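Local structure of type II secretion system protein H (Vibrio cholerae, 4DQ9) at residues 32-37 / 41-46; 53-56 / 62-65; 73-78 / 112-117. The protein serves in the type II secretion system as a component of the pseudopilus tip complex that is critical for recognising and binding secretion substrates such as proteases and toxins. All blocks are in the same frame, centred on the assembly; numbering follows the deposited sequence.

Three contacts illustrate how one antiparallel sheet is built and then joined to a second. Interaction 1 is a largely buried hairpin, held by a ladder of six backbone hydrogen bonds, with apolar packing on one face and a salt bridge beside a sodium ion on the other. Interaction 2, farther from the centre and more open, links two parts of the outer strand that both pair with strand 41-48; a single hydrogen bond from a side-chain amide and a water do the work. Interaction 3, partly buried, has no hydrogen bond across it and joins the two sheets through side chains. Phe-44 and Asn-63 couple interactions 1 and 2, Ile-35 and Gln-114 interactions 1 and 3.

Interaction 1. Residues 32-37 / 41-46; sequences GVRIDV and RLTFLQ. With NA (sodium ion), chain C.
Arg-34 and Thr-43 pair at the middle of a beta hairpin of antiparallel strands 32-36 and 41-46, whose axes approach to 4.7 Å, their directions 158° apart. Three hydrogen-bonded pairs, Gly-32 with Leu-45, Arg-34 with Thr-43 and Asp-36 with Arg-41, alternate with two non-hydrogen-bonded ones, and each hydrogen-bonded pair exchanges two backbone bonds. At the Gly-32 end the ladder is less regular: the N-H of Gly-32 reaches Leu-45 O at only 136°.

The two faces differ in chemistry. On the face of Arg-34, Asp-36 and Thr-43, Arg-34 NE donates to Asp-36 OD2 over 3.2 Å and NH2 to the same oxygen over 3.3 Å, a side-on salt bridge two residues along one strand. The bend at chi3 (70°) turns the guanidinium back to the carboxylate, which lies at its edge, while CB of Thr-43 sits over one of its faces. Asp-36 OD2 also meets a sodium ion at 2.7 Å, and Thr-43 OG1 binds the ion from the other strand at 2.6 Å, so the metal bridges the hairpin. On the apolar face, CD2 of Leu-42 lies 3.8 Å from CG1 of Ile-35, and Val-33 CG2 comes 3.8 Å from CD1 of Phe-44, the paired side chains lying side by side.

Glu-110 and the carbonyl of Pro-111 hold Arg-34 NH1, and Gln-64 takes the hydroxyl of Thr-43. Helix 2-27 packs on Val-33, Leu-42 and Phe-44, while Ile-35 touches strand 71-77; strands 54-66 and 115-117 flank the hairpin within its sheet.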
loop_
_atom_site.group_PDB
_atom_site.type_symbol
_atom_site.label_atom_id
_atom_site.label_comp_id
_atom_site.label_asym_id
_atom_site.label_seq_id
_atom_site.Cartn_x
_atom_site.Cartn_y
_atom_site.Cartn_z
ATOM N N GLY A 32 6.046 -2.206 6.273
ATOM C CA GLY A 32 5.355 -0.995 6.526
ATOM C C GLY A 32 4.920 -0.950 7.989
ATOM O O GLY A 32 4.881 -1.982 8.649
ATOM N N VAL A 33 4.511 0.243 8.475
ATOM C CA VAL A 33 3.993 0.365 9.810
ATOM C C VAL A 33 2.627 1.075 9.699
ATOM O O VAL A 33 2.480 2.073 8.992
ATOM C CB VAL A 33 4.868 1.188 10.744
ATOM C CG1 VAL A 33 4.123 1.358 12.044
ATOM C CG2 VAL A 33 6.218 0.607 10.860
ATOM N N ARG A 34 1.570 0.441 10.245
ATOM C CA ARG A 34 0.254 1.079 10.383
ATOM C C ARG A 34 0.124 1.674 11.798
ATOM O O ARG A 34 0.435 0.951 12.775
ATOM C CB ARG A 34 -0.871 0.144 10.072
ATOM C CG ARG A 34 -2.142 1.007 9.982
ATOM C CD ARG A 34 -3.269 0.278 9.551
ATOM N NE ARG A 34 -3.610 -0.607 10.658
ATOM C CZ ARG A 34 -3.554 -1.926 10.637
ATOM N NH1 ARG A 34 -3.153 -2.591 9.575
ATOM N NH2 ARG A 34 -3.876 -2.569 11.758
ATOM N N ILE A 35 -0.094 2.994 11.905
ATOM C CA ILE A 35 -0.315 3.610 13.163
ATOM C C ILE A 35 -1.831 3.850 13.336
ATOM O O ILE A 35 -2.469 4.447 12.469
ATOM C CB ILE A 35 0.407 4.982 13.116
ATOM C CG1 ILE A 35 1.887 4.849 12.706
ATOM C CG2 ILE A 35 0.247 5.705 14.503
ATOM C CD1 ILE A 35 2.605 6.197 12.344
ATOM N N ASP A 36 -2.404 3.419 14.459
ATOM C CA ASP A 36 -3.828 3.593 14.789
ATOM C C ASP A 36 -3.873 4.448 16.048
ATOM O O ASP A 36 -3.678 3.995 17.138
ATOM C CB ASP A 36 -4.485 2.269 14.953
ATOM C CG ASP A 36 -4.527 1.382 13.602
ATOM O OD1 ASP A 36 -4.856 1.916 12.477
ATOM O OD2 ASP A 36 -4.444 0.070 13.654
ATOM N N VAL A 37 -4.047 5.746 15.862
ATOM C CA VAL A 37 -3.929 6.699 16.974
ATOM C C VAL A 37 -5.058 6.486 17.934
ATOM O O VAL A 37 -4.899 6.679 19.099
ATOM C CB VAL A 37 -3.867 8.164 16.461
ATOM C CG1 VAL A 37 -2.607 8.440 15.703
ATOM C CG2 VAL A 37 -5.068 8.695 15.604
ATOM N N ARG A 41 -2.155 1.766 18.739
ATOM C CA ARG A 41 -1.573 0.528 18.274
ATOM C C ARG A 41 -0.612 0.774 17.134
ATOM O O ARG A 41 -0.867 1.697 16.289
ATOM C CB ARG A 41 -2.717 -0.376 17.829
ATOM C CG ARG A 41 -2.240 -1.784 17.795
ATOM C CD ARG A 41 -3.415 -2.793 17.686
ATOM N NE ARG A 41 -4.417 -2.592 18.707
ATOM C CZ ARG A 41 -5.690 -2.944 18.538
ATOM N NH1 ARG A 41 -6.100 -3.526 17.396
ATOM N NH2 ARG A 41 -6.560 -2.723 19.506
ATOM N N LEU A 42 0.454 -0.048 17.041
ATOM C CA LEU A 42 1.341 0.045 15.916
ATOM C C LEU A 42 1.350 -1.369 15.399
ATOM O O LEU A 42 1.571 -2.348 16.195
ATOM C CB LEU A 42 2.718 0.463 16.400
ATOM C CG LEU A 42 2.811 1.857 17.044
ATOM C CD1 LEU A 42 4.162 1.993 17.852
ATOM C CD2 LEU A 42 2.586 2.867 15.894
ATOM N N THR A 43 1.194 -1.493 14.081
ATOM C CA THR A 43 1.259 -2.874 13.502
ATOM C C THR A 43 2.306 -2.919 12.393
ATOM O O THR A 43 2.396 -1.984 11.608
ATOM C CB THR A 43 -0.082 -3.201 12.852
ATOM O OG1 THR A 43 -1.100 -3.015 13.864
ATOM C CG2 THR A 43 -0.177 -4.720 12.347
ATOM N N PHE A 44 3.086 -4.012 12.363
ATOM C CA PHE A 44 4.264 -4.116 11.513
ATOM C C PHE A 44 3.927 -5.110 10.420
ATOM O O PHE A 44 3.641 -6.248 10.714
ATOM C CB PHE A 44 5.456 -4.532 12.372
ATOM C CG PHE A 44 5.729 -3.490 13.472
ATOM C CD1 PHE A 44 6.525 -2.407 13.213
ATOM C CD2 PHE A 44 5.193 -3.696 14.744
ATOM C CE1 PHE A 44 6.756 -1.429 14.204
ATOM C CE2 PHE A 44 5.433 -2.685 15.725
ATOM C CZ PHE A 44 6.184 -1.605 15.395
ATOM N N LEU A 45 3.851 -4.615 9.193
ATOM C CA LEU A 45 3.277 -5.310 8.020
ATOM C C LEU A 45 4.339 -5.621 6.952
ATOM O O LEU A 45 5.367 -4.949 6.837
ATOM C CB LEU A 45 2.240 -4.412 7.372
ATOM C CG LEU A 45 1.140 -3.984 8.325
ATOM C CD1 LEU A 45 0.290 -2.864 7.709
ATOM C CD2 LEU A 45 0.246 -5.156 8.717
ATOM N N GLN A 46 4.068 -6.666 6.154
ATOM C CA GLN A 46 4.798 -7.049 4.996
ATOM C C GLN A 46 3.885 -7.039 3.779
ATOM O O GLN A 46 2.745 -7.400 3.858
ATOM C CB GLN A 46 5.398 -8.411 5.157
ATOM C CG GLN A 46 6.344 -8.855 4.002
ATOM C CD GLN A 46 6.875 -10.283 4.115
ATOM O OE1 GLN A 46 6.217 -11.162 4.688
ATOM N NE2 GLN A 46 8.083 -10.533 3.492
HETATM NA NA NA C . -1.826 -0.505 14.141
#

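Interaction 2. Residues 53-56 / 62-65; sequences WQKW and TNQT. With NA (sodium ion), chain D.
Trp-56 and Asn-63 bring the two segments closest, with their CA atoms 5.9 Å apart. No backbone ladder joins 53-56 to 62-65; instead both belong to the outer strand of the sheet, interrupted by the short excursion between them, and both bond to the same residue of strand 41-48. Phe-44 O accepts from Trp-56 N and Phe-44 N donates to Asn-63 O, so the chain leaves the sheet at one point and rejoins it beside its point of departure.

Across the gap, ND2 of Asn-63 donates to Trp-56 O at 3.2 Å. The acceptor lies nearly in the plane of the Asn-63 amide, yet the nitrogen stands 71° out of the carbonyl plane, so the oxygen is met from above rather than on a lone pair. A chi1 of 61°, with CG between the backbone N and carbonyl carbon, turns the amide to this position. Asn-58 ND2 is a second donor to Trp-56 O.

Lys-55 crosses Asn-63 at about a right angle, its extended chain bringing CD within 3.7 Å of OD1. A water donates to that oxygen over 2.6 Å and weakly accepts from Lys-55 NZ at 3.4 Å, thus spanning the two side chains. Farther along, CE of Lys-55 approaches OE1 of Gln-64 at 3.8 Å, although the hydrogen-bond partner of OE1 is Thr-43 OG1.

A sodium ion sits by the first segment, bound by Gln-54 OE1 at 2.7 Å, by a water and by Glu-110. Lys-55 belongs to the site through its backbone N, 2.8 Å from the ion, an unusual neighbour that leaves the ion's identity less certain. The whole is an outer strand broken by a short loop, whose two ends are tied by a side-chain amide bonding to a main-chain carbonyl.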
loop_
_atom_site.group_PDB
_atom_site.type_symbol
_atom_site.label_atom_id
_atom_site.label_comp_id
_atom_site.label_asym_id
_atom_site.label_seq_id
_atom_site.Cartn_x
_atom_site.Cartn_y
_atom_site.Cartn_z
ATOM N N TRP A 53 -0.889 -6.366 1.925
ATOM C CA TRP A 53 -0.306 -6.106 3.263
ATOM C C TRP A 53 -0.846 -7.122 4.309
ATOM O O TRP A 53 -2.071 -7.299 4.488
ATOM C CB TRP A 53 -0.603 -4.702 3.761
ATOM C CG TRP A 53 0.060 -3.631 2.870
ATOM C CD1 TRP A 53 -0.471 -2.834 1.930
ATOM C CD2 TRP A 53 1.451 -3.269 2.921
ATOM N NE1 TRP A 53 0.451 -2.008 1.385
ATOM C CE2 TRP A 53 1.676 -2.288 1.944
ATOM C CE3 TRP A 53 2.520 -3.706 3.686
ATOM C CZ2 TRP A 53 2.948 -1.658 1.798
ATOM C CZ3 TRP A 53 3.755 -3.106 3.505
ATOM C CH2 TRP A 53 3.977 -2.158 2.544
ATOM N N GLN A 54 0.075 -7.772 5.007
ATOM C CA GLN A 54 -0.286 -8.693 6.075
ATOM C C GLN A 54 0.576 -8.436 7.260
ATOM O O GLN A 54 1.701 -7.957 7.108
ATOM C CB GLN A 54 -0.230 -10.187 5.629
ATOM C CG GLN A 54 -1.179 -10.539 4.479
ATOM C CD GLN A 54 -2.680 -10.542 4.866
ATOM O OE1 GLN A 54 -3.055 -10.764 6.031
ATOM N NE2 GLN A 54 -3.542 -10.308 3.887
ATOM N N LYS A 55 0.103 -8.787 8.462
ATOM C CA LYS A 55 1.014 -8.707 9.595
ATOM C C LYS A 55 2.285 -9.588 9.376
ATOM O O LYS A 55 2.206 -10.727 8.866
ATOM C CB LYS A 55 0.313 -9.108 10.907
ATOM C CG LYS A 55 -0.839 -8.278 11.318
ATOM C CD LYS A 55 -1.432 -8.866 12.617
ATOM C CE LYS A 55 -2.618 -8.068 13.021
ATOM N NZ LYS A 55 -3.238 -8.824 14.165
ATOM N N TRP A 56 3.449 -9.081 9.703
ATOM C CA TRP A 56 4.698 -9.843 9.404
ATOM C C TRP A 56 4.881 -10.922 10.458
ATOM O O TRP A 56 5.349 -10.615 11.562
ATOM C CB TRP A 56 5.891 -8.884 9.336
ATOM C CG TRP A 56 7.174 -9.516 9.007
ATOM C CD1 TRP A 56 7.367 -10.559 8.135
ATOM C CD2 TRP A 56 8.475 -9.244 9.578
ATOM N NE1 TRP A 56 8.680 -10.943 8.132
ATOM C CE2 TRP A 56 9.386 -10.134 8.983
ATOM C CE3 TRP A 56 8.962 -8.328 10.518
ATOM C CZ2 TRP A 56 10.750 -10.115 9.289
ATOM C CZ3 TRP A 56 10.335 -8.345 10.819
ATOM C CH2 TRP A 56 11.187 -9.222 10.208
ATOM N N THR A 62 7.546 -9.334 17.782
ATOM C CA THR A 62 6.117 -9.296 17.630
ATOM C C THR A 62 5.729 -8.238 16.604
ATOM O O THR A 62 6.466 -7.271 16.381
ATOM C CB THR A 62 5.418 -8.939 18.947
ATOM O OG1 THR A 62 5.966 -7.734 19.454
ATOM C CG2 THR A 62 5.654 -10.043 19.986
ATOM N N ASN A 63 4.593 -8.439 15.972
ATOM C CA ASN A 63 4.168 -7.578 14.879
ATOM C C ASN A 63 3.035 -6.567 15.227
ATOM O O ASN A 63 2.582 -5.911 14.351
ATOM C CB ASN A 63 3.808 -8.427 13.649
ATOM C CG ASN A 63 2.663 -9.391 13.935
ATOM O OD1 ASN A 63 1.670 -9.064 14.567
ATOM N ND2 ASN A 63 2.782 -10.621 13.435
ATOM N N GLN A 64 2.599 -6.485 16.476
ATOM C CA GLN A 64 1.638 -5.496 16.889
ATOM C C GLN A 64 1.981 -5.103 18.316
ATOM O O GLN A 64 2.247 -5.979 19.150
ATOM C CB GLN A 64 0.250 -6.078 16.852
ATOM C CG GLN A 64 -0.749 -4.987 16.841
ATOM C CD GLN A 64 -2.093 -5.445 16.370
ATOM O OE1 GLN A 64 -2.638 -4.993 15.320
ATOM N NE2 GLN A 64 -2.659 -6.304 17.143
ATOM N N THR A 65 2.028 -3.823 18.572
ATOM C CA THR A 65 2.228 -3.341 19.976
ATOM C C THR A 65 1.097 -2.351 20.322
ATOM O O THR A 65 0.609 -1.643 19.459
ATOM C CB THR A 65 3.584 -2.722 20.240
ATOM O OG1 THR A 65 3.734 -1.598 19.376
ATOM C CG2 THR A 65 4.734 -3.736 19.985
HETATM NA NA NA D . -2.486 -9.914 8.565
HETATM O O HOH W 1 -0.445 -9.989 15.799
HETATM O O HOH W 2 -2.342 -12.238 10.092
#

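Interaction 3. Residues 73-78 / 112-117; sequences LDFELG and APQLFV
Leu-77 and Leu-115 meet methyl to methyl, CD2 of one 3.9 Å from CD2 of the other, and beside them Phe-75 CZ lies 3.9 Å from Gln-114 NE2. No hydrogen bond crosses between 73-78 and 112-117, whose backbones stay well apart; the nearest CA atoms, of Leu-77 and Gln-114, are 8.5 Å distant.

The Phe-75 side chain meets Gln-114 at about a right angle, with the ring and amide planes 60° apart and the nitrogen approaching obliquely. On its own strand, CD2 of Leu-77 lies in the plane of the same ring, at its edge, so one methyl touches both the ring edge and Leu-115. Bent at chi2 (97°), the Gln-114 chain directs its OE1 to the backbone N of Ile-35 over 2.7 Å. That bond holds the amide to the neighbouring strand, while the NE2 end, which has a hydrogen-bond partner beyond the two segments, passes beside CZ of Phe-75.

In the next shell, Ile-35 touches both Phe-75 and Leu-115 and so helps fill the region between the strands; Phe-126 also packs on Leu-115, and Leu-128 on Phe-75. The backbone N of Phe-75 donates to Asp-74 OD1 at 2.8 Å, an oxygen that accepts from Lys-84 N as well.

Gln-114 and Leu-115 both face Val-33, making a classic beta bulge where the chain enters strand 115-117. The contact is inter-sheet packing: strand 71-77, outermost within this chain in one four-stranded antiparallel sheet, meets strand 115-117, outermost in another, and the bulge leading into it, within the globular domain that accompanies the long N-terminal helix of a pseudopilin.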
loop_
_atom_site.group_PDB
_atom_site.type_symbol
_atom_site.label_atom_id
_atom_site.label_comp_id
_atom_site.label_asym_id
_atom_site.label_seq_id
_atom_site.Cartn_x
_atom_site.Cartn_y
_atom_site.Cartn_z
ATOM N N LEU A 73 -0.278 8.208 21.674
ATOM C CA LEU A 73 0.630 8.446 20.600
ATOM C C LEU A 73 -0.000 9.362 19.506
ATOM O O LEU A 73 -1.231 9.518 19.398
ATOM C CB LEU A 73 1.197 7.254 19.971
ATOM C CG LEU A 73 0.301 6.184 19.430
ATOM C CD1 LEU A 73 -0.247 6.525 18.096
ATOM C CD2 LEU A 73 1.141 4.954 19.211
ATOM N N ASP A 74 0.877 9.926 18.712
ATOM C CA ASP A 74 0.488 10.791 17.600
ATOM C C ASP A 74 1.525 10.801 16.511
ATOM O O ASP A 74 2.650 10.313 16.746
ATOM C CB ASP A 74 0.235 12.192 18.126
ATOM C CG ASP A 74 -0.751 12.989 17.278
ATOM O OD1 ASP A 74 -1.167 12.581 16.134
ATOM O OD2 ASP A 74 -1.241 14.063 17.815
ATOM N N PHE A 75 1.186 11.254 15.324
ATOM C CA PHE A 75 2.172 11.199 14.259
ATOM C C PHE A 75 1.883 12.356 13.242
ATOM O O PHE A 75 0.734 12.846 13.151
ATOM C CB PHE A 75 2.297 9.859 13.544
ATOM C CG PHE A 75 1.209 9.509 12.585
ATOM C CD1 PHE A 75 -0.057 9.122 13.051
ATOM C CD2 PHE A 75 1.464 9.500 11.223
ATOM C CE1 PHE A 75 -1.103 8.780 12.189
ATOM C CE2 PHE A 75 0.420 9.178 10.309
ATOM C CZ PHE A 75 -0.889 8.839 10.812
ATOM N N GLU A 76 2.937 12.692 12.524
ATOM C CA GLU A 76 2.964 13.686 11.451
ATOM C C GLU A 76 3.606 12.973 10.274
ATOM O O GLU A 76 4.571 12.168 10.465
ATOM C CB GLU A 76 3.853 14.913 11.776
ATOM C CG GLU A 76 3.386 15.801 12.794
ATOM C CD GLU A 76 4.418 16.725 13.328
ATOM O OE1 GLU A 76 5.648 16.412 13.386
ATOM O OE2 GLU A 76 3.967 17.793 13.747
ATOM N N LEU A 77 3.073 13.189 9.071
ATOM C CA LEU A 77 3.759 12.824 7.821
ATOM C C LEU A 77 4.416 13.966 7.184
ATOM O O LEU A 77 3.765 14.958 6.899
ATOM C CB LEU A 77 2.730 12.278 6.798
ATOM C CG LEU A 77 1.998 11.060 7.372
ATOM C CD1 LEU A 77 0.838 10.560 6.473
ATOM C CD2 LEU A 77 2.903 9.890 7.589
ATOM N N GLY A 78 5.719 13.806 6.984
ATOM C CA GLY A 78 6.524 14.794 6.305
ATOM C C GLY A 78 6.414 16.078 7.104
ATOM O O GLY A 78 6.518 16.064 8.328
ATOM N N ALA A 112 -3.866 -0.560 5.086
ATOM C CA ALA A 112 -2.540 -0.275 4.599
ATOM C C ALA A 112 -1.736 0.578 5.552
ATOM O O ALA A 112 -2.254 1.452 6.265
ATOM C CB ALA A 112 -2.629 0.428 3.308
ATOM N N PRO A 113 -0.450 0.325 5.573
ATOM C CA PRO A 113 0.431 1.161 6.428
ATOM C C PRO A 113 0.527 2.573 5.934
ATOM O O PRO A 113 0.478 2.786 4.695
ATOM C CB PRO A 113 1.816 0.501 6.224
ATOM C CG PRO A 113 1.657 -0.210 4.834
ATOM C CD PRO A 113 0.294 -0.628 4.769
ATOM N N GLN A 114 0.683 3.557 6.828
ATOM C CA GLN A 114 0.966 4.936 6.441
ATOM C C GLN A 114 2.457 5.106 6.260
ATOM O O GLN A 114 2.888 6.012 5.540
ATOM C CB GLN A 114 0.523 5.971 7.472
ATOM C CG GLN A 114 -0.921 5.882 7.774
ATOM C CD GLN A 114 -1.160 5.036 9.070
ATOM O OE1 GLN A 114 -0.324 4.148 9.475
ATOM N NE2 GLN A 114 -2.235 5.363 9.759
ATOM N N LEU A 115 3.238 4.238 6.861
ATOM C CA LEU A 115 4.703 4.283 6.740
ATOM C C LEU A 115 5.232 3.162 5.904
ATOM O O LEU A 115 5.090 2.001 6.317
ATOM C CB LEU A 115 5.404 4.336 8.120
ATOM C CG LEU A 115 4.889 5.268 9.208
ATOM C CD1 LEU A 115 5.786 5.106 10.469
ATOM C CD2 LEU A 115 4.906 6.685 8.647
ATOM N N PHE A 116 5.801 3.451 4.738
ATOM C CA PHE A 116 6.408 2.467 3.923
ATOM C C PHE A 116 7.860 2.307 4.243
ATOM O O PHE A 116 8.596 3.304 4.417
ATOM C CB PHE A 116 6.182 2.737 2.433
ATOM C CG PHE A 116 4.741 2.953 2.081
ATOM C CD1 PHE A 116 3.901 1.832 1.940
ATOM C CD2 PHE A 116 4.213 4.196 1.856
ATOM C CE1 PHE A 116 2.552 2.040 1.584
ATOM C CE2 PHE A 116 2.796 4.376 1.606
ATOM C CZ PHE A 116 2.018 3.237 1.413
ATOM N N VAL A 117 8.286 1.059 4.281
ATOM C CA VAL A 117 9.654 0.682 4.639
ATOM C C VAL A 117 10.110 -0.202 3.480
ATOM O O VAL A 117 9.958 -1.439 3.536
ATOM C CB VAL A 117 9.738 0.023 6.001
ATOM C CG1 VAL A 117 11.252 -0.396 6.383
ATOM C CG2 VAL A 117 9.122 0.922 7.077
#